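Local structure of type II secretion system protein H (Vibrio cholerae, 4DQ9) at residues N21-I35 / E110-V123. The protein forms part of the pseudopilus tip complex of the type II secretion system, which recognises and binds proteases and toxins for export from the periplasm. Numbering follows the deposited sequence.
Sequences NEEAILSGQDFGVRI and EPAPQLFVLSSGEV. With NA (sodium ion), chain D.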
loop_
_atom_site.group_PDB
_atom_site.type_symbol
_atom_site.label_atom_id
_atom_site.label_comp_id
_atom_site.label_asym_id
_atom_site.label_seq_id
_atom_site.Cartn_x
_atom_site.Cartn_y
_atom_site.Cartn_z
ATOM N N ASN A 21 8.134 -11.638 -7.799
ATOM C CA ASN A 21 8.447 -12.336 -6.551
ATOM C C ASN A 21 9.971 -12.481 -6.436
ATOM O O ASN A 21 10.594 -12.114 -5.440
ATOM C CB ASN A 21 7.731 -13.673 -6.457
ATOM C CG ASN A 21 8.156 -14.480 -5.307
ATOM O OD1 ASN A 21 8.062 -14.057 -4.117
ATOM N ND2 ASN A 21 8.561 -15.712 -5.595
ATOM N N GLU A 22 10.577 -12.924 -7.527
ATOM C CA GLU A 22 12.040 -13.019 -7.659
ATOM C C GLU A 22 12.744 -11.668 -7.481
ATOM O O GLU A 22 13.686 -11.596 -6.733
ATOM C CB GLU A 22 12.315 -13.616 -9.032
ATOM C CG GLU A 22 13.775 -13.823 -9.461
ATOM C CD GLU A 22 13.863 -14.531 -10.807
ATOM O OE1 GLU A 22 12.959 -14.456 -11.671
ATOM O OE2 GLU A 22 14.910 -15.093 -11.064
ATOM N N GLU A 23 12.170 -10.593 -8.053
ATOM C CA GLU A 23 12.743 -9.271 -7.976
ATOM C C GLU A 23 12.714 -8.820 -6.532
ATOM O O GLU A 23 13.702 -8.242 -6.025
ATOM C CB GLU A 23 12.060 -8.273 -8.869
ATOM C CG GLU A 23 12.881 -7.056 -9.090
ATOM C CD GLU A 23 14.071 -7.249 -9.962
ATOM O OE1 GLU A 23 14.244 -8.223 -10.776
ATOM O OE2 GLU A 23 14.842 -6.343 -9.891
ATOM N N ALA A 24 11.582 -9.038 -5.860
ATOM C CA ALA A 24 11.403 -8.605 -4.455
ATOM C C ALA A 24 12.493 -9.278 -3.607
ATOM O O ALA A 24 13.166 -8.634 -2.782
ATOM C CB ALA A 24 9.975 -8.941 -3.913
ATOM N N ILE A 25 12.668 -10.570 -3.786
ATOM C CA ILE A 25 13.594 -11.366 -2.944
ATOM C C ILE A 25 15.046 -10.900 -3.203
ATOM O O ILE A 25 15.760 -10.579 -2.216
ATOM C CB ILE A 25 13.362 -12.886 -3.188
ATOM C CG1 ILE A 25 12.040 -13.336 -2.521
ATOM C CG2 ILE A 25 14.636 -13.698 -2.599
ATOM C CD1 ILE A 25 11.457 -14.594 -3.136
ATOM N N LEU A 26 15.440 -10.739 -4.473
ATOM C CA LEU A 26 16.797 -10.378 -4.872
ATOM C C LEU A 26 17.117 -8.934 -4.472
ATOM O O LEU A 26 18.246 -8.659 -4.031
ATOM C CB LEU A 26 17.002 -10.548 -6.372
ATOM C CG LEU A 26 17.113 -11.959 -6.990
ATOM C CD1 LEU A 26 16.820 -11.893 -8.455
ATOM C CD2 LEU A 26 18.465 -12.538 -6.705
ATOM N N SER A 27 16.129 -8.019 -4.562
ATOM C CA SER A 27 16.406 -6.557 -4.464
ATOM C C SER A 27 16.120 -6.011 -3.113
ATOM O O SER A 27 16.539 -4.857 -2.796
ATOM C CB SER A 27 15.579 -5.747 -5.486
ATOM O OG SER A 27 14.203 -5.731 -5.153
ATOM N N GLY A 28 15.360 -6.744 -2.308
ATOM C CA GLY A 28 14.960 -6.193 -1.014
ATOM C C GLY A 28 13.875 -5.117 -1.083
ATOM O O GLY A 28 13.626 -4.322 -0.113
ATOM N N GLN A 29 13.250 -5.018 -2.222
ATOM C CA GLN A 29 12.237 -3.987 -2.428
ATOM C C GLN A 29 10.873 -4.688 -2.546
ATOM O O GLN A 29 10.818 -5.899 -2.781
ATOM C CB GLN A 29 12.509 -3.095 -3.632
ATOM C CG GLN A 29 13.880 -2.293 -3.596
ATOM C CD GLN A 29 14.214 -1.351 -2.340
ATOM O OE1 GLN A 29 13.413 -0.490 -1.892
ATOM N NE2 GLN A 29 15.452 -1.492 -1.837
ATOM N N ASP A 30 9.787 -3.944 -2.308
ATOM C CA ASP A 30 8.427 -4.528 -2.349
ATOM C C ASP A 30 7.772 -4.104 -3.672
ATOM O O ASP A 30 7.941 -2.960 -4.190
ATOM C CB ASP A 30 7.532 -4.025 -1.252
ATOM C CG ASP A 30 7.877 -4.513 0.139
ATOM O OD1 ASP A 30 8.630 -5.466 0.359
ATOM O OD2 ASP A 30 7.333 -3.880 1.075
ATOM N N PHE A 31 7.034 -5.041 -4.250
ATOM C CA PHE A 31 6.256 -4.872 -5.471
ATOM C C PHE A 31 4.810 -5.243 -5.245
ATOM O O PHE A 31 4.451 -5.595 -4.143
ATOM C CB PHE A 31 6.908 -5.728 -6.584
ATOM C CG PHE A 31 8.308 -5.286 -6.916
ATOM C CD1 PHE A 31 9.427 -5.782 -6.211
ATOM C CD2 PHE A 31 8.557 -4.338 -7.913
ATOM C CE1 PHE A 31 10.697 -5.380 -6.497
ATOM C CE2 PHE A 31 9.837 -3.906 -8.169
ATOM C CZ PHE A 31 10.909 -4.417 -7.512
ATOM N N GLY A 32 3.988 -5.081 -6.249
ATOM C CA GLY A 32 2.610 -5.355 -6.064
ATOM C C GLY A 32 1.927 -5.488 -7.423
ATOM O O GLY A 32 2.470 -5.043 -8.427
ATOM N N VAL A 33 0.690 -6.031 -7.442
ATOM C CA VAL A 33 -0.071 -6.110 -8.659
ATOM C C VAL A 33 -1.447 -5.473 -8.371
ATOM O O VAL A 33 -2.076 -5.745 -7.348
ATOM C CB VAL A 33 -0.310 -7.529 -9.152
ATOM C CG1 VAL A 33 -1.246 -7.456 -10.332
ATOM C CG2 VAL A 33 0.962 -8.231 -9.396
ATOM N N ARG A 34 -1.829 -4.467 -9.183
ATOM C CA ARG A 34 -3.184 -3.899 -9.148
ATOM C C ARG A 34 -4.044 -4.572 -10.235
ATOM O O ARG A 34 -3.569 -4.666 -11.392
ATOM C CB ARG A 34 -3.183 -2.410 -9.289
ATOM C CG ARG A 34 -4.611 -1.942 -8.956
ATOM C CD ARG A 34 -4.729 -0.537 -8.908
ATOM N NE ARG A 34 -4.600 -0.085 -10.287
ATOM C CZ ARG A 34 -3.622 0.661 -10.767
ATOM N NH1 ARG A 34 -2.622 1.067 -10.017
ATOM N NH2 ARG A 34 -3.657 0.951 -12.066
ATOM N N ILE A 35 -5.151 -5.222 -9.843
ATOM C CA ILE A 35 -6.047 -5.793 -10.783
ATOM C C ILE A 35 -7.259 -4.850 -10.945
ATOM O O ILE A 35 -7.888 -4.468 -9.958
ATOM C CB ILE A 35 -6.534 -7.132 -10.171
ATOM C CG1 ILE A 35 -5.362 -8.042 -9.751
ATOM C CG2 ILE A 35 -7.498 -7.850 -11.184
ATOM C CD1 ILE A 35 -5.756 -9.271 -8.858
ATOM N N GLU A 110 -1.139 6.797 -8.106
ATOM C CA GLU A 110 -1.288 5.438 -8.652
ATOM C C GLU A 110 -2.013 4.566 -7.612
ATOM O O GLU A 110 -1.499 4.370 -6.535
ATOM C CB GLU A 110 0.119 4.902 -8.899
ATOM C CG GLU A 110 0.292 3.660 -9.745
ATOM C CD GLU A 110 -0.142 3.814 -11.198
ATOM O OE1 GLU A 110 -1.042 3.031 -11.595
ATOM O OE2 GLU A 110 0.370 4.715 -11.915
ATOM N N PRO A 111 -3.211 4.044 -7.932
ATOM C CA PRO A 111 -4.006 3.272 -6.935
ATOM C C PRO A 111 -3.258 2.049 -6.433
ATOM O O PRO A 111 -2.543 1.421 -7.223
ATOM C CB PRO A 111 -5.297 2.883 -7.681
ATOM C CG PRO A 111 -5.375 3.848 -8.842
ATOM C CD PRO A 111 -3.924 4.183 -9.218
ATOM N N ALA A 112 -3.416 1.726 -5.146
ATOM C CA ALA A 112 -2.623 0.707 -4.505
ATOM C C ALA A 112 -2.936 -0.683 -5.009
ATOM O O ALA A 112 -4.075 -1.022 -5.365
ATOM C CB ALA A 112 -2.859 0.740 -3.052
ATOM N N PRO A 113 -1.915 -1.503 -5.045
ATOM C CA PRO A 113 -2.140 -2.910 -5.459
ATOM C C PRO A 113 -2.957 -3.673 -4.459
ATOM O O PRO A 113 -2.832 -3.396 -3.238
ATOM C CB PRO A 113 -0.709 -3.498 -5.436
ATOM C CG PRO A 113 0.038 -2.547 -4.435
ATOM C CD PRO A 113 -0.547 -1.259 -4.620
ATOM N N GLN A 114 -3.775 -4.637 -4.898
ATOM C CA GLN A 114 -4.471 -5.550 -3.998
ATOM C C GLN A 114 -3.565 -6.716 -3.672
ATOM O O GLN A 114 -3.745 -7.362 -2.636
ATOM C CB GLN A 114 -5.755 -6.136 -4.582
ATOM C CG GLN A 114 -6.717 -5.090 -4.984
ATOM C CD GLN A 114 -6.597 -4.794 -6.517
ATOM O OE1 GLN A 114 -5.517 -5.014 -7.177
ATOM N NE2 GLN A 114 -7.710 -4.385 -7.095
ATOM N N LEU A 115 -2.584 -6.965 -4.509
ATOM C CA LEU A 115 -1.620 -8.054 -4.289
ATOM C C LEU A 115 -0.267 -7.540 -3.912
ATOM O O LEU A 115 0.361 -6.869 -4.745
ATOM C CB LEU A 115 -1.539 -9.019 -5.497
ATOM C CG LEU A 115 -2.811 -9.507 -6.178
ATOM C CD1 LEU A 115 -2.419 -10.456 -7.346
ATOM C CD2 LEU A 115 -3.666 -10.192 -5.119
ATOM N N PHE A 116 0.193 -7.793 -2.691
ATOM C CA PHE A 116 1.494 -7.424 -2.277
ATOM C C PHE A 116 2.485 -8.513 -2.542
ATOM O O PHE A 116 2.218 -9.707 -2.276
ATOM C CB PHE A 116 1.524 -6.975 -0.813
ATOM C CG PHE A 116 0.509 -5.918 -0.497
ATOM C CD1 PHE A 116 0.786 -4.583 -0.846
ATOM C CD2 PHE A 116 -0.665 -6.192 0.151
ATOM C CE1 PHE A 116 -0.161 -3.589 -0.523
ATOM C CE2 PHE A 116 -1.665 -5.161 0.363
ATOM C CZ PHE A 116 -1.320 -3.847 0.058
ATOM N N VAL A 117 3.641 -8.104 -3.026
ATOM C CA VAL A 117 4.721 -9.013 -3.414
ATOM C C VAL A 117 5.938 -8.489 -2.655
ATOM O O VAL A 117 6.702 -7.659 -3.188
ATOM C CB VAL A 117 4.905 -9.089 -4.917
ATOM C CG1 VAL A 117 6.105 -10.088 -5.335
ATOM C CG2 VAL A 117 3.593 -9.477 -5.605
ATOM N N LEU A 118 6.052 -8.960 -1.412
ATOM C CA LEU A 118 6.971 -8.345 -0.470
ATOM C C LEU A 118 8.428 -8.944 -0.571
ATOM O O LEU A 118 8.639 -10.075 -1.010
ATOM C CB LEU A 118 6.474 -8.500 0.930
ATOM C CG LEU A 118 5.025 -8.054 1.252
ATOM C CD1 LEU A 118 4.652 -8.267 2.693
ATOM C CD2 LEU A 118 4.857 -6.661 0.799
ATOM N N SER A 119 9.393 -8.163 -0.079
ATOM C CA SER A 119 10.788 -8.532 -0.046
ATOM C C SER A 119 11.092 -9.803 0.727
ATOM O O SER A 119 12.095 -10.475 0.465
ATOM C CB SER A 119 11.702 -7.409 0.435
ATOM O OG SER A 119 11.297 -7.093 1.734
ATOM N N SER A 120 10.180 -10.151 1.642
ATOM C CA SER A 120 10.306 -11.374 2.436
ATOM C C SER A 120 10.008 -12.602 1.608
ATOM O O SER A 120 10.170 -13.712 2.089
ATOM C CB SER A 120 9.224 -11.356 3.531
ATOM O OG SER A 120 7.908 -11.332 2.939
ATOM N N GLY A 121 9.531 -12.441 0.390
ATOM C CA GLY A 121 9.038 -13.577 -0.391
ATOM C C GLY A 121 7.564 -13.943 -0.259
ATOM O O GLY A 121 7.042 -14.770 -1.005
ATOM N N GLU A 122 6.843 -13.263 0.641
ATOM C CA GLU A 122 5.420 -13.452 0.872
ATOM C C GLU A 122 4.598 -12.763 -0.200
ATOM O O GLU A 122 4.977 -11.685 -0.712
ATOM C CB GLU A 122 4.964 -12.924 2.220
ATOM C CG GLU A 122 5.715 -13.594 3.404
ATOM C CD GLU A 122 4.889 -14.004 4.615
ATOM O OE1 GLU A 122 3.889 -13.276 4.950
ATOM O OE2 GLU A 122 5.262 -15.070 5.241
ATOM N N VAL A 123 3.488 -13.415 -0.535
ATOM C CA VAL A 123 2.622 -12.857 -1.562
ATOM C C VAL A 123 1.226 -12.967 -0.970
ATOM O O VAL A 123 0.848 -14.003 -0.403
ATOM C CB VAL A 123 2.744 -13.609 -2.949
ATOM C CG1 VAL A 123 1.687 -13.157 -3.945
ATOM C CG2 VAL A 123 4.189 -13.560 -3.561
HETATM NA NA NA D . 3.269 5.201 -11.836
HETATM O O HOH W 1 14.739 -9.659 0.159
HETATM O O HOH W 2 10.410 -4.701 2.425
HETATM O O HOH W 3 4.633 6.018 -14.121
#
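Arg-34 reaches across the loop 110-113, and its NH1 is gripped by two acceptors, Glu-110 OE1 at 3.0 Å and Pro-111 O at 2.8 Å. The salt bridge to Glu-110 is nearly flat, guanidinium and carboxylate planes lying 16° apart, and uses the anti lone pair of OE1; Pro-111 CG sits over one guanidinium face, offset toward its rim. A bend at chi3 (70°) turns the otherwise extended arginine chain onto this loop, while its NE hydrogen-bonds to Asp-36 OD2. The other carboxylate oxygen, Glu-110 OE2, binds a sodium ion together with Gln-54.

Next to it, the Gln-114 amide pairs with the backbone of Ile-35 much as a neighbouring strand would: OE1 accepts from Ile-35 N at 2.7 Å and NE2 donates to Ile-35 O at 2.9 Å, both in the carbonyl planes and on lone pairs. Gln-114 and Leu-115 together face Val-33 in a classic beta bulge. Beyond it, antiparallel backbone bonds pair Val-33 with Leu-115 and Phe-31 with Val-117. Leu-115 CD1 packs on Val-33 CB and Ile-35 CD1, and Val-117, its CG1 anti to the backbone N (chi1 180°), drives that methyl against Asn-21 CA of the helix at 3.5 Å.

At the far end Asp-30 OD1 takes the N-H of Ser-119 nearly head-on at 2.8 Å, and a water bridges OD1 to Ser-119 OG. This fastens the type I turn 118-121 beside the helix end, where Ala-24 CB rests on Leu-118 O. Within the chain, strand 115-117 is an outer strand of the antiparallel sheet that packs on helix 2-27, as in the pseudopilin fold.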